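Local coordinates for TIGR00266 family protein (Pseudomonas aeruginosa, PDB 1YOX), which is of unknown function but belongs to the AIM24 (mitochondrial biogenesis) family within the cupin clan, and assembles as three subunits, at residues 36-41 and 91-96; 102-107 and 154-159; 131-136 and 145-150; 139-144 and 226-231; 165-170 and 217-222. One frame throughout, in Å; residues are numbered along the deposited sequence.

Interaction 1. Residues 36-41 and 91-96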
# COMPACT_ATOMS: atom_id res chain seq x y z
N ALA C 36 4.73 0.05 15.89
CA ALA C 36 5.53 -0.28 14.71
C ALA C 36 6.27 -1.64 14.72
O ALA C 36 6.66 -2.13 13.65
CB ALA C 36 6.49 0.84 14.39
N MSE C 37 6.43 -2.27 15.88
CA MSE C 37 7.14 -3.54 15.93
C MSE C 37 6.37 -4.69 15.27
O MSE C 37 5.17 -4.89 15.53
CB MSE C 37 7.51 -3.90 17.38
CG MSE C 37 6.54 -4.86 18.04
SE MSE C 37 7.05 -6.75 17.81
CE MSE C 37 8.79 -6.33 18.38
N ASN C 38 7.07 -5.45 14.43
CA ASN C 38 6.51 -6.65 13.78
C ASN C 38 6.88 -7.94 14.51
O ASN C 38 6.04 -8.86 14.61
CB ASN C 38 7.04 -6.83 12.37
CG ASN C 38 6.71 -5.68 11.45
OD1 ASN C 38 7.51 -5.38 10.56
ND2 ASN C 38 5.54 -5.07 11.60
N TYR C 39 8.14 -8.05 14.94
CA TYR C 39 8.63 -9.24 15.61
C TYR C 39 9.91 -8.98 16.39
O TYR C 39 10.66 -8.05 16.12
CB TYR C 39 8.82 -10.44 14.65
CG TYR C 39 9.92 -10.27 13.61
CD1 TYR C 39 9.60 -9.91 12.31
CD2 TYR C 39 11.27 -10.45 13.94
CE1 TYR C 39 10.58 -9.73 11.35
CE2 TYR C 39 12.28 -10.25 12.97
CZ TYR C 39 11.91 -9.90 11.67
OH TYR C 39 12.83 -9.70 10.66
N MSE C 40 10.15 -9.85 17.36
CA MSE C 40 11.36 -9.79 18.16
C MSE C 40 11.75 -11.18 18.61
O MSE C 40 10.90 -12.02 18.95
CB MSE C 40 11.23 -8.81 19.35
CG MSE C 40 10.03 -9.00 20.22
SE MSE C 40 9.70 -7.55 21.52
CE MSE C 40 7.90 -8.27 22.05
N THR C 41 13.06 -11.42 18.58
CA THR C 41 13.67 -12.64 19.10
C THR C 41 13.67 -12.69 20.63
O THR C 41 13.24 -11.75 21.31
CB THR C 41 15.11 -12.87 18.51
OG1 THR C 41 15.93 -11.74 18.80
CG2 THR C 41 15.08 -13.08 17.01
N ALA C 91 12.21 -6.20 14.42
CA ALA C 91 11.83 -5.51 13.18
C ALA C 91 10.68 -4.48 13.38
O ALA C 91 9.79 -4.66 14.24
CB ALA C 91 11.49 -6.52 12.07
N PHE C 92 10.72 -3.41 12.57
CA PHE C 92 9.77 -2.30 12.64
C PHE C 92 9.30 -1.95 11.25
O PHE C 92 10.08 -2.06 10.31
CB PHE C 92 10.40 -1.05 13.28
CG PHE C 92 10.95 -1.30 14.65
CD1 PHE C 92 12.32 -1.46 14.85
CD2 PHE C 92 10.09 -1.40 15.74
CE1 PHE C 92 12.84 -1.71 16.08
CE2 PHE C 92 10.57 -1.65 17.01
CZ PHE C 92 11.96 -1.79 17.20
N ALA C 93 8.02 -1.57 11.12
CA ALA C 93 7.42 -1.03 9.87
C ALA C 93 6.33 -0.00 10.20
O ALA C 93 5.64 -0.10 11.24
CB ALA C 93 6.85 -2.13 9.03
N ALA C 94 6.19 1.00 9.33
CA ALA C 94 5.12 2.00 9.47
C ALA C 94 3.75 1.36 9.13
O ALA C 94 3.70 0.33 8.46
CB ALA C 94 5.40 3.20 8.59
N PRO C 95 2.64 1.97 9.59
CA PRO C 95 1.32 1.40 9.32
C PRO C 95 0.67 1.83 8.01
O PRO C 95 -0.56 1.81 7.90
CB PRO C 95 0.49 1.84 10.52
CG PRO C 95 1.17 3.12 11.03
CD PRO C 95 2.55 3.20 10.43
N TYR C 96 1.49 2.19 7.02
CA TYR C 96 0.99 2.49 5.67
C TYR C 96 2.13 2.18 4.69
O TYR C 96 3.30 2.17 5.10
CB TYR C 96 0.49 3.95 5.56
CG TYR C 96 1.44 4.99 6.10
CD1 TYR C 96 2.32 5.66 5.26
CD2 TYR C 96 1.45 5.30 7.45
CE1 TYR C 96 3.21 6.61 5.77
CE2 TYR C 96 2.33 6.23 7.96
CZ TYR C 96 3.21 6.87 7.12
OH TYR C 96 4.06 7.79 7.67
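The carbonyl oxygen of A36 is gripped from several directions. A93 N donates a hydrogen bond to A36 O over 2.9 Å, its nitrogen tilted 24° from the carbonyl plane, and F92 CA brings a C-H to the same oxygen at 3.3 Å. R229 of the second subunit adds a weak bond to it through NH1. Across the pairing, A91 O is held in a similar way: N38 N binds it at 2.8 Å from above the carbonyl plane, while M37 CA, a selenomethionine carbon, approaches it as a C-H donor. These links join the antiparallel strands 37-40 and 88-92, with M37 and F92 forming a non-hydrogen-bonded pair. Strand 37-40 is outermost in its four-stranded sheet within the chain, but Y39 and M40 continue the ladder into a strand of the second subunit, so the sheet crosses the interface. On the face bearing M37 and F92, the phenyl ring turns its CE2 toward M37 CB at 3.8 Å, and A36 C lies at the ring edge near its plane. The opposite face carries Y39 and A91. There CG of Y39 sits between the backbone N and the carbonyl carbon (chi1 67°), and A91 CB lies over the ring in a CH-pi contact, 3.6 Å from the centroid and offset toward the rim. The hydroxyl of Y39 is hydrogen-bonded to E21.

Interaction 2. Residues 102-107 and 154-159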
# COMPACT_ATOMS: atom_id res chain seq x y z
N ALA C 102 17.43 4.71 6.04
CA ALA C 102 18.31 4.92 7.18
C ALA C 102 18.95 6.27 6.95
O ALA C 102 19.35 6.58 5.84
CB ALA C 102 19.37 3.83 7.26
N VAL C 103 19.01 7.09 7.97
CA VAL C 103 19.71 8.35 7.83
C VAL C 103 20.70 8.41 8.97
O VAL C 103 20.33 8.35 10.15
CB VAL C 103 18.73 9.57 7.82
CG1 VAL C 103 19.51 10.89 7.76
CG2 VAL C 103 17.73 9.48 6.64
N ASP C 104 21.99 8.47 8.63
CA ASP C 104 23.02 8.66 9.65
C ASP C 104 22.99 10.11 10.04
O ASP C 104 23.08 10.99 9.20
CB ASP C 104 24.41 8.26 9.13
CG ASP C 104 25.43 8.14 10.26
OD1 ASP C 104 25.39 8.93 11.22
OD2 ASP C 104 26.30 7.26 10.18
N LEU C 105 22.80 10.36 11.32
CA LEU C 105 22.76 11.72 11.78
C LEU C 105 24.11 12.43 11.50
O LEU C 105 24.11 13.60 11.07
CB LEU C 105 22.32 11.78 13.25
CG LEU C 105 20.85 12.15 13.59
CD1 LEU C 105 19.88 11.99 12.44
CD2 LEU C 105 20.33 11.43 14.84
N ASP C 106 25.23 11.70 11.67
CA ASP C 106 26.55 12.28 11.34
C ASP C 106 26.55 12.87 9.95
O ASP C 106 27.07 13.95 9.75
CB ASP C 106 27.69 11.27 11.47
CG ASP C 106 28.11 11.04 12.91
OD1 ASP C 106 28.90 10.09 13.17
OD2 ASP C 106 27.64 11.79 13.80
N ASP C 107 25.95 12.17 8.99
CA ASP C 107 25.90 12.61 7.59
C ASP C 107 25.09 13.88 7.36
O ASP C 107 25.04 14.36 6.24
CB ASP C 107 25.35 11.50 6.69
CG ASP C 107 26.38 10.42 6.39
OD1 ASP C 107 27.58 10.75 6.16
OD2 ASP C 107 25.99 9.23 6.36
N ASP C 154 24.27 11.37 17.29
CA ASP C 154 25.31 10.93 16.36
C ASP C 154 25.07 9.53 15.82
O ASP C 154 25.97 8.91 15.23
CB ASP C 154 26.70 11.03 17.03
CG ASP C 154 26.95 9.92 18.05
OD1 ASP C 154 25.99 9.52 18.74
OD2 ASP C 154 28.13 9.44 18.14
N GLY C 155 23.83 9.04 15.98
CA GLY C 155 23.51 7.67 15.61
C GLY C 155 22.61 7.53 14.40
O GLY C 155 22.39 8.49 13.64
N LEU C 156 22.07 6.33 14.26
CA LEU C 156 21.16 5.98 13.18
C LEU C 156 19.69 6.19 13.51
O LEU C 156 19.19 5.88 14.59
CB LEU C 156 21.38 4.55 12.72
CG LEU C 156 22.66 4.41 11.90
CD1 LEU C 156 23.02 2.94 11.81
CD2 LEU C 156 22.51 5.04 10.51
N VAL C 157 19.02 6.72 12.50
CA VAL C 157 17.62 7.10 12.54
C VAL C 157 17.02 6.42 11.31
O VAL C 157 17.71 6.25 10.31
CB VAL C 157 17.57 8.66 12.52
CG1 VAL C 157 16.72 9.20 11.42
CG2 VAL C 157 17.28 9.23 13.92
N PHE C 158 15.78 5.97 11.40
CA PHE C 158 15.10 5.35 10.27
C PHE C 158 13.76 6.06 10.13
O PHE C 158 13.00 6.21 11.11
CB PHE C 158 14.90 3.85 10.48
CG PHE C 158 16.18 3.11 10.77
CD1 PHE C 158 16.73 3.13 12.05
CD2 PHE C 158 16.87 2.45 9.74
CE1 PHE C 158 17.94 2.48 12.32
CE2 PHE C 158 18.08 1.77 10.01
CZ PHE C 158 18.61 1.79 11.30
N VAL C 159 13.49 6.53 8.92
CA VAL C 159 12.29 7.27 8.67
C VAL C 159 11.57 6.56 7.53
O VAL C 159 12.20 5.86 6.75
CB VAL C 159 12.55 8.82 8.36
CG1 VAL C 159 13.18 9.55 9.57
CG2 VAL C 159 13.38 9.02 7.13
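Three backbone hydrogen bonds tie V103 and L105 to V157 and G155. V103 and V157 exchange a reciprocal pair: V103 N reaches V157 O at 2.8 Å in a nearly straight bond (173°), and the return bond from V157 N to V103 O is more bent. L105 N then binds G155 O at 3.0 Å, carrying the antiparallel pairing of strands 98-104 and 156-162 just past the end of the first. Apolar contacts fall on two faces. On the face of V103 and V157, L105 crosses the V157 side chain at about a right angle, its CD2 lying 3.9 Å from V157 CG2, and L112 of strand 111-115 packs against all three residues. On the other face, A102 CB meets F158 CE2 at 3.7 Å, and L156 CD2 leans toward D104 CA; Y10 covers this side, its ring edge-to-face with F158. The polar groups gather where the strand ends. D104 CG is anti to the backbone N (chi1 -167°), and OD1 accepts from D106 N at 2.8 Å on its anti side, the donor tilted out of the carboxylate plane, closing an Asx turn. D106 runs alongside D154, with D106 OD2 3.4 Å from D154 CB. Their nearest charged oxygens, both OD2, remain 5.0 Å apart. The contact thus depends on backbone bonds and aliphatic packing in its buried part, whereas the acidic side chains at its exposed end, whose charged atoms are not in contact, may add mild repulsion.

Interaction 3. Residues 131-136 and 145-150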
# COMPACT_ATOMS: atom_id res chain seq x y z
N ALA C 131 9.66 19.91 17.08
CA ALA C 131 10.11 21.14 16.47
C ALA C 131 8.93 22.04 16.04
O ALA C 131 9.13 23.21 15.67
CB ALA C 131 10.97 20.80 15.29
N PHE C 132 7.72 21.50 16.09
CA PHE C 132 6.54 22.14 15.48
C PHE C 132 5.29 21.29 15.71
O PHE C 132 5.30 20.11 15.43
CB PHE C 132 6.77 22.33 13.97
CG PHE C 132 5.72 23.18 13.28
CD1 PHE C 132 5.66 24.56 13.50
CD2 PHE C 132 4.81 22.60 12.41
CE1 PHE C 132 4.71 25.35 12.88
CE2 PHE C 132 3.84 23.39 11.77
CZ PHE C 132 3.80 24.77 12.01
N THR C 133 4.23 21.90 16.25
CA THR C 133 2.91 21.26 16.34
C THR C 133 1.83 22.28 15.96
O THR C 133 1.81 23.40 16.47
CB THR C 133 2.59 20.68 17.74
OG1 THR C 133 3.37 21.34 18.74
CG2 THR C 133 2.89 19.22 17.80
N LYS C 134 0.92 21.88 15.09
CA LYS C 134 -0.07 22.80 14.57
C LYS C 134 -1.27 22.04 14.01
O LYS C 134 -1.14 21.26 13.05
CB LYS C 134 0.57 23.66 13.48
CG LYS C 134 0.22 25.14 13.56
CD LYS C 134 0.52 25.82 12.22
CE LYS C 134 0.54 27.34 12.33
NZ LYS C 134 1.27 27.94 11.17
N ARG C 135 -2.43 22.27 14.62
CA ARG C 135 -3.66 21.63 14.18
C ARG C 135 -3.94 21.79 12.67
O ARG C 135 -3.60 20.88 11.92
CB ARG C 135 -4.86 22.00 15.05
CG ARG C 135 -4.57 21.99 16.55
CD ARG C 135 -4.21 23.41 17.01
NE ARG C 135 -4.89 23.80 18.25
CZ ARG C 135 -6.20 24.07 18.36
NH1 ARG C 135 -7.01 23.98 17.30
NH2 ARG C 135 -6.70 24.42 19.54
N LEU C 136 -4.55 22.88 12.21
CA LEU C 136 -4.88 23.02 10.77
C LEU C 136 -6.23 22.47 10.28
O LEU C 136 -6.32 21.31 9.84
CB LEU C 136 -3.78 22.42 9.89
CG LEU C 136 -2.84 23.20 8.99
CD1 LEU C 136 -2.42 24.57 9.54
CD2 LEU C 136 -1.63 22.29 8.74
N GLY C 145 -3.18 16.79 14.40
CA GLY C 145 -2.43 17.98 14.01
C GLY C 145 -1.22 17.59 13.18
O GLY C 145 -0.89 16.41 13.07
N PHE C 146 -0.57 18.57 12.59
CA PHE C 146 0.67 18.37 11.86
C PHE C 146 1.83 18.57 12.83
O PHE C 146 1.98 19.63 13.44
CB PHE C 146 0.77 19.32 10.65
CG PHE C 146 2.03 19.13 9.84
CD1 PHE C 146 2.17 18.05 8.99
CD2 PHE C 146 3.10 20.03 9.97
CE1 PHE C 146 3.35 17.86 8.25
CE2 PHE C 146 4.29 19.84 9.24
CZ PHE C 146 4.41 18.76 8.37
N ILE C 147 2.64 17.52 12.99
CA ILE C 147 3.72 17.48 13.99
C ILE C 147 5.09 17.19 13.33
O ILE C 147 5.26 16.18 12.63
CB ILE C 147 3.38 16.47 15.11
CG1 ILE C 147 2.00 16.81 15.72
CG2 ILE C 147 4.51 16.41 16.16
CD1 ILE C 147 1.33 15.68 16.53
N LEU C 148 6.02 18.13 13.50
CA LEU C 148 7.42 17.94 13.14
C LEU C 148 8.25 17.66 14.36
O LEU C 148 8.24 18.45 15.30
CB LEU C 148 8.01 19.16 12.45
CG LEU C 148 7.95 19.22 10.95
CD1 LEU C 148 8.67 20.49 10.51
CD2 LEU C 148 8.60 17.99 10.33
N GLN C 149 8.94 16.53 14.35
CA GLN C 149 9.87 16.17 15.40
C GLN C 149 11.30 16.60 15.07
O GLN C 149 11.64 16.80 13.90
CB GLN C 149 9.81 14.67 15.63
CG GLN C 149 8.48 14.24 16.19
CD GLN C 149 8.43 12.78 16.45
OE1 GLN C 149 8.69 11.96 15.55
NE2 GLN C 149 8.12 12.43 17.69
N LYS C 150 12.12 16.79 16.10
CA LYS C 150 13.58 16.94 15.90
C LYS C 150 14.32 15.75 16.48
O LYS C 150 14.11 15.36 17.62
CB LYS C 150 14.16 18.28 16.42
CG LYS C 150 13.88 18.62 17.87
CD LYS C 150 14.73 19.85 18.33
CE LYS C 150 14.36 20.28 19.77
NZ LYS C 150 14.72 21.70 20.11
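The rings of F132 and F146 meet rim to rim: F132 CE2 lies 3.9 Å from F146 CD2, and each atom sits in the plane of the other ring, at its edge. Both CG atoms are anti to their backbone N (chi1 -171° and -179°), and the side chains cross at about a right angle. A further ring, that of F141, packs edge-to-face with F146. Nearer the backbone, F132 CB touches L148 CB at 3.7 Å. F132, F146 and L148 line one face of the beta hairpin formed by strands 127-134 and 146-152, the former outermost in a six-stranded antiparallel sheet. At one end of the pairing A131 and F132 both face L148, a classic beta bulge, and A131 N donates to L148 O over 2.7 Å. L148 N returns a bond to F132 O, and K134 and F146 are joined by reciprocal bonds, the one from F146 N to K134 O spanning 2.8 Å. T133 and I147 occupy the other face as a non-hydrogen-bonded pair. Packing is tight there, with T133 CG2 only 3.3 Å from I147 CG1. Beyond the last bonded pair, G145 CA passes 3.7 Å from K134 O, at backbone angles where a side chain would jam against the preceding carbonyl oxygen.

Interaction 4. Residues 139-144 and 226-231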
# COMPACT_ATOMS: atom_id res chain seq x y z
N GLY C 139 -9.96 18.90 8.26
CA GLY C 139 -9.59 17.64 7.61
C GLY C 139 -8.68 16.78 8.50
O GLY C 139 -8.75 16.85 9.73
N PHE C 140 -7.81 16.00 7.87
CA PHE C 140 -6.91 15.08 8.57
C PHE C 140 -6.07 15.78 9.60
O PHE C 140 -5.90 15.29 10.72
CB PHE C 140 -6.00 14.30 7.60
CG PHE C 140 -5.03 13.37 8.30
CD1 PHE C 140 -5.42 12.07 8.64
CD2 PHE C 140 -3.75 13.80 8.65
CE1 PHE C 140 -4.55 11.21 9.30
CE2 PHE C 140 -2.88 12.96 9.31
CZ PHE C 140 -3.28 11.65 9.62
N PHE C 141 -5.52 16.94 9.23
CA PHE C 141 -4.69 17.68 10.18
C PHE C 141 -5.50 18.47 11.22
O PHE C 141 -4.94 19.05 12.15
CB PHE C 141 -3.59 18.51 9.46
CG PHE C 141 -2.49 17.65 8.89
CD1 PHE C 141 -2.18 17.70 7.54
CD2 PHE C 141 -1.80 16.76 9.70
CE1 PHE C 141 -1.18 16.91 7.01
CE2 PHE C 141 -0.80 15.95 9.21
CZ PHE C 141 -0.48 16.01 7.85
N GLY C 142 -6.82 18.43 11.11
CA GLY C 142 -7.71 18.84 12.21
C GLY C 142 -7.70 17.87 13.38
O GLY C 142 -8.08 18.23 14.51
N GLY C 143 -7.26 16.63 13.15
CA GLY C 143 -7.29 15.63 14.22
C GLY C 143 -6.18 15.85 15.23
O GLY C 143 -6.20 16.78 16.05
N GLU C 144 -5.20 14.96 15.14
CA GLU C 144 -3.96 15.01 15.89
C GLU C 144 -3.24 16.35 15.66
O GLU C 144 -2.80 17.01 16.62
CB GLU C 144 -3.10 13.80 15.46
CG GLU C 144 -3.99 12.54 15.19
CD GLU C 144 -3.29 11.37 14.44
OE1 GLU C 144 -3.36 10.24 14.98
OE2 GLU C 144 -2.72 11.58 13.33
N PRO C 226 1.36 10.17 1.43
CA PRO C 226 1.43 10.37 2.84
C PRO C 226 0.19 9.77 3.49
O PRO C 226 -0.87 9.68 2.84
CB PRO C 226 1.46 11.91 2.99
CG PRO C 226 0.90 12.47 1.74
CD PRO C 226 1.09 11.42 0.68
N PHE C 227 0.36 9.30 4.72
CA PHE C 227 -0.70 8.66 5.45
C PHE C 227 -1.94 9.55 5.55
O PHE C 227 -3.09 9.07 5.57
CB PHE C 227 -0.18 8.32 6.85
CG PHE C 227 -1.23 7.82 7.79
CD1 PHE C 227 -1.83 6.58 7.60
CD2 PHE C 227 -1.60 8.57 8.89
CE1 PHE C 227 -2.78 6.12 8.46
CE2 PHE C 227 -2.55 8.11 9.77
CZ PHE C 227 -3.15 6.89 9.55
N SER C 228 -1.70 10.86 5.61
CA SER C 228 -2.75 11.85 5.82
C SER C 228 -3.63 11.90 4.60
O SER C 228 -4.85 12.08 4.71
CB SER C 228 -2.13 13.22 6.08
OG SER C 228 -1.10 13.50 5.15
N ARG C 229 -3.01 11.74 3.43
CA ARG C 229 -3.78 11.66 2.23
C ARG C 229 -4.47 10.31 2.11
O ARG C 229 -5.66 10.23 1.73
CB ARG C 229 -2.92 11.96 1.00
CG ARG C 229 -3.67 11.77 -0.29
CD ARG C 229 -2.78 11.96 -1.48
NE ARG C 229 -2.19 13.31 -1.51
CZ ARG C 229 -1.52 13.83 -2.53
NH1 ARG C 229 -1.35 13.12 -3.64
NH2 ARG C 229 -1.02 15.06 -2.45
N LEU C 230 -3.74 9.24 2.45
CA LEU C 230 -4.33 7.90 2.40
C LEU C 230 -5.52 7.85 3.37
O LEU C 230 -6.64 7.58 2.94
CB LEU C 230 -3.30 6.82 2.79
CG LEU C 230 -3.33 5.35 2.31
CD1 LEU C 230 -2.69 4.37 3.32
CD2 LEU C 230 -4.66 4.85 1.87
N ALA C 231 -5.29 8.14 4.65
CA ALA C 231 -6.35 8.03 5.66
C ALA C 231 -7.50 8.98 5.36
O ALA C 231 -8.66 8.56 5.41
CB ALA C 231 -5.83 8.28 7.03
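The start of the C-terminal helix 227-237 sets F227, S228 and A231 against F140, in the loop that links the two strands of a beta hairpin, with S228 also touching F141. P226 occupies the N-cap position, and L230 N already bonds to P226 O as the helix begins. The F140 ring carries most of the contact. S228 CA stands over its centre in a CH-pi contact, 3.5 Å from the centroid and 8° off the ring normal. F140 CG is anti to the backbone N (chi1 178°), and beyond it the far end of the ring reaches F227, where CZ comes 3.6 Å from F227 CD2. The two ring planes are 85° apart in an oblique meeting, their centroids separated by 5.5 Å. A231, one turn further along the helix than F227, adds its CB at 3.9 Å from F140 CE1. F141 lies beside F140 within the loop: F140 CD2 is 3.6 Å above its ring, and F141 CZ approaches S228 OG at 3.7 Å. The loop is itself folded tightly, G142 N bonding to G139 O and G143 N to F140 O. F227 also meets the ring of Y96, while F140 packs on A237 of the second subunit and E144 forms a salt bridge to R233 there. The helix start, which follows strand 219-223, packs on the loop between strands 127-134 and 146-152, close to the second subunit, while R229 reaches the third.

Interaction 5. Residues 165-170 and 217-222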
# COMPACT_ATOMS: atom_id res chain seq x y z
N LEU C 165 9.69 7.65 -2.10
CA LEU C 165 10.50 8.71 -1.53
C LEU C 165 11.06 9.58 -2.65
O LEU C 165 11.65 9.08 -3.61
CB LEU C 165 11.64 8.11 -0.71
CG LEU C 165 12.75 8.93 -0.03
CD1 LEU C 165 13.90 9.19 -0.99
CD2 LEU C 165 12.31 10.25 0.66
N ILE C 166 10.84 10.88 -2.51
CA ILE C 166 11.43 11.85 -3.41
C ILE C 166 12.44 12.64 -2.59
O ILE C 166 12.07 13.40 -1.71
CB ILE C 166 10.37 12.82 -4.03
CG1 ILE C 166 8.98 12.16 -4.16
CG2 ILE C 166 10.87 13.38 -5.38
CD1 ILE C 166 8.80 11.20 -5.33
N ARG C 167 13.72 12.42 -2.88
CA ARG C 167 14.79 13.14 -2.20
C ARG C 167 15.22 14.33 -3.06
O ARG C 167 15.43 14.19 -4.26
CB ARG C 167 15.97 12.21 -1.92
CG ARG C 167 17.04 12.83 -1.03
CD ARG C 167 18.41 12.48 -1.58
NE ARG C 167 19.13 11.50 -0.78
CZ ARG C 167 20.21 11.77 -0.06
NH1 ARG C 167 20.73 13.00 -0.05
NH2 ARG C 167 20.80 10.81 0.64
N ARG C 168 15.34 15.49 -2.43
CA ARG C 168 15.68 16.72 -3.14
C ARG C 168 16.67 17.56 -2.37
O ARG C 168 16.52 17.76 -1.17
CB ARG C 168 14.41 17.53 -3.44
CG ARG C 168 13.60 16.96 -4.59
CD ARG C 168 12.39 17.79 -4.94
NE ARG C 168 12.03 17.57 -6.34
CZ ARG C 168 12.16 18.47 -7.31
NH1 ARG C 168 12.63 19.70 -7.05
NH2 ARG C 168 11.82 18.15 -8.56
N GLN C 169 17.70 18.03 -3.08
CA GLN C 169 18.65 19.01 -2.56
C GLN C 169 18.17 20.39 -2.99
O GLN C 169 17.82 20.57 -4.16
CB GLN C 169 20.04 18.75 -3.12
CG GLN C 169 20.32 17.29 -3.45
CD GLN C 169 20.41 16.40 -2.21
OE1 GLN C 169 20.79 16.86 -1.13
NE2 GLN C 169 20.08 15.12 -2.37
N LEU C 170 18.14 21.35 -2.08
CA LEU C 170 17.58 22.66 -2.42
C LEU C 170 18.50 23.68 -3.13
O LEU C 170 18.15 24.18 -4.20
CB LEU C 170 16.80 23.28 -1.25
CG LEU C 170 15.36 22.79 -1.07
CD1 LEU C 170 14.56 23.85 -0.32
CD2 LEU C 170 14.69 22.46 -2.41
N SER C 217 18.76 25.80 2.05
CA SER C 217 19.91 24.95 1.80
C SER C 217 19.68 23.52 1.30
O SER C 217 19.67 23.25 0.08
CB SER C 217 20.73 24.83 3.09
OG SER C 217 20.12 23.90 3.97
N GLY C 218 19.50 22.63 2.26
CA GLY C 218 19.95 21.26 2.17
C GLY C 218 19.13 20.22 1.45
O GLY C 218 18.87 20.33 0.26
N THR C 219 18.80 19.17 2.19
CA THR C 219 18.11 18.01 1.65
C THR C 219 16.68 17.99 2.15
O THR C 219 16.41 18.29 3.31
CB THR C 219 18.82 16.71 2.05
OG1 THR C 219 20.23 16.90 1.92
CG2 THR C 219 18.40 15.54 1.16
N VAL C 220 15.77 17.69 1.24
CA VAL C 220 14.40 17.44 1.59
C VAL C 220 14.06 16.02 1.23
O VAL C 220 14.45 15.51 0.16
CB VAL C 220 13.39 18.35 0.83
CG1 VAL C 220 12.00 18.17 1.43
CG2 VAL C 220 13.79 19.81 0.91
N TRP C 221 13.29 15.39 2.12
CA TRP C 221 12.71 14.07 1.85
C TRP C 221 11.18 14.15 1.75
O TRP C 221 10.51 14.57 2.70
CB TRP C 221 13.18 13.07 2.89
CG TRP C 221 14.61 13.35 3.36
CD1 TRP C 221 15.08 14.50 3.97
CD2 TRP C 221 15.71 12.49 3.26
NE1 TRP C 221 16.42 14.40 4.24
CE2 TRP C 221 16.84 13.16 3.82
CE3 TRP C 221 15.88 11.21 2.74
CZ2 TRP C 221 18.10 12.60 3.87
CZ3 TRP C 221 17.15 10.63 2.81
CH2 TRP C 221 18.24 11.32 3.37
N LEU C 222 10.65 13.78 0.59
CA LEU C 222 9.23 13.88 0.32
C LEU C 222 8.62 12.51 0.02
O LEU C 222 9.33 11.60 -0.36
CB LEU C 222 8.98 14.83 -0.86
CG LEU C 222 9.50 16.27 -0.73
CD1 LEU C 222 9.39 16.99 -2.06
CD2 LEU C 222 8.78 17.02 0.37
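R167 CG is anti to its backbone N (chi1 -171°), and bends at chi2 and chi3 then carry the chain alongside W221, whose own CG lies beside the backbone N. The two side chains point the same way. W221 CH2 stands 3.7 Å above the guanidinium plane of R167, offset toward its rim, with the flat groups 42° apart, so the indole meets the arginine tilted and at its far corner. T219 completes the group: its CG2 lies 3.6 Å above the plane of the W221 ring and is also 3.7 Å from R167 NH1. L165 comes to the indole at its edge, with CD2 touching W221 CB at 3.7 Å. Beneath these side chains, strands 165-169 and 219-223 run antiparallel. I166 and L222 exchange two backbone bonds, I166 N reaching L222 O at 2.7 Å; R168 and V220 form a second reciprocal pair, and L170 N to G218 O extends the series. Strand 165-169 is outermost in its six-stranded sheet within the chain, while W221 bonds on its other side to strand 182-185. The face with I166, R168, V220 and L222 is more aliphatic, I166 CB lying 4.0 Å from L222 CB, and L170 CG reaches V220 CG2 over 3.9 Å. On this side Y39 of the third subunit packs on R168 and L222, and R168 makes a long, weak ion pair with E21 of that subunit. The chemistry is consequently two-sided: one face sets the corner of an indole against an exposed, tilted guanidinium, whereas the other combines buried aliphatic contacts with an arginine directed to the interface.

Interactions 1 and 4 are buried, whereas interactions 2, 3 and 5 are partly buried and reach the surface. Backbone ladders dominate four of them, each involving a strand outermost within the chain; interaction 4, between helix and loop, relies instead on aromatic and CH-pi packing. Interactions 3 and 5 belong to the same sheet at its two outer strands, while 1 and 2 lie in the other two sheets. Direct links are few: V103 CG2 touches W221 CH2 at 3.8 Å between interactions 2 and 5, Y96 of 91-96 meets F227, and F141 joins interaction 4 to interaction 3. Interactions 1, 4 and 5 also contact other subunits, unlike 2 and 3.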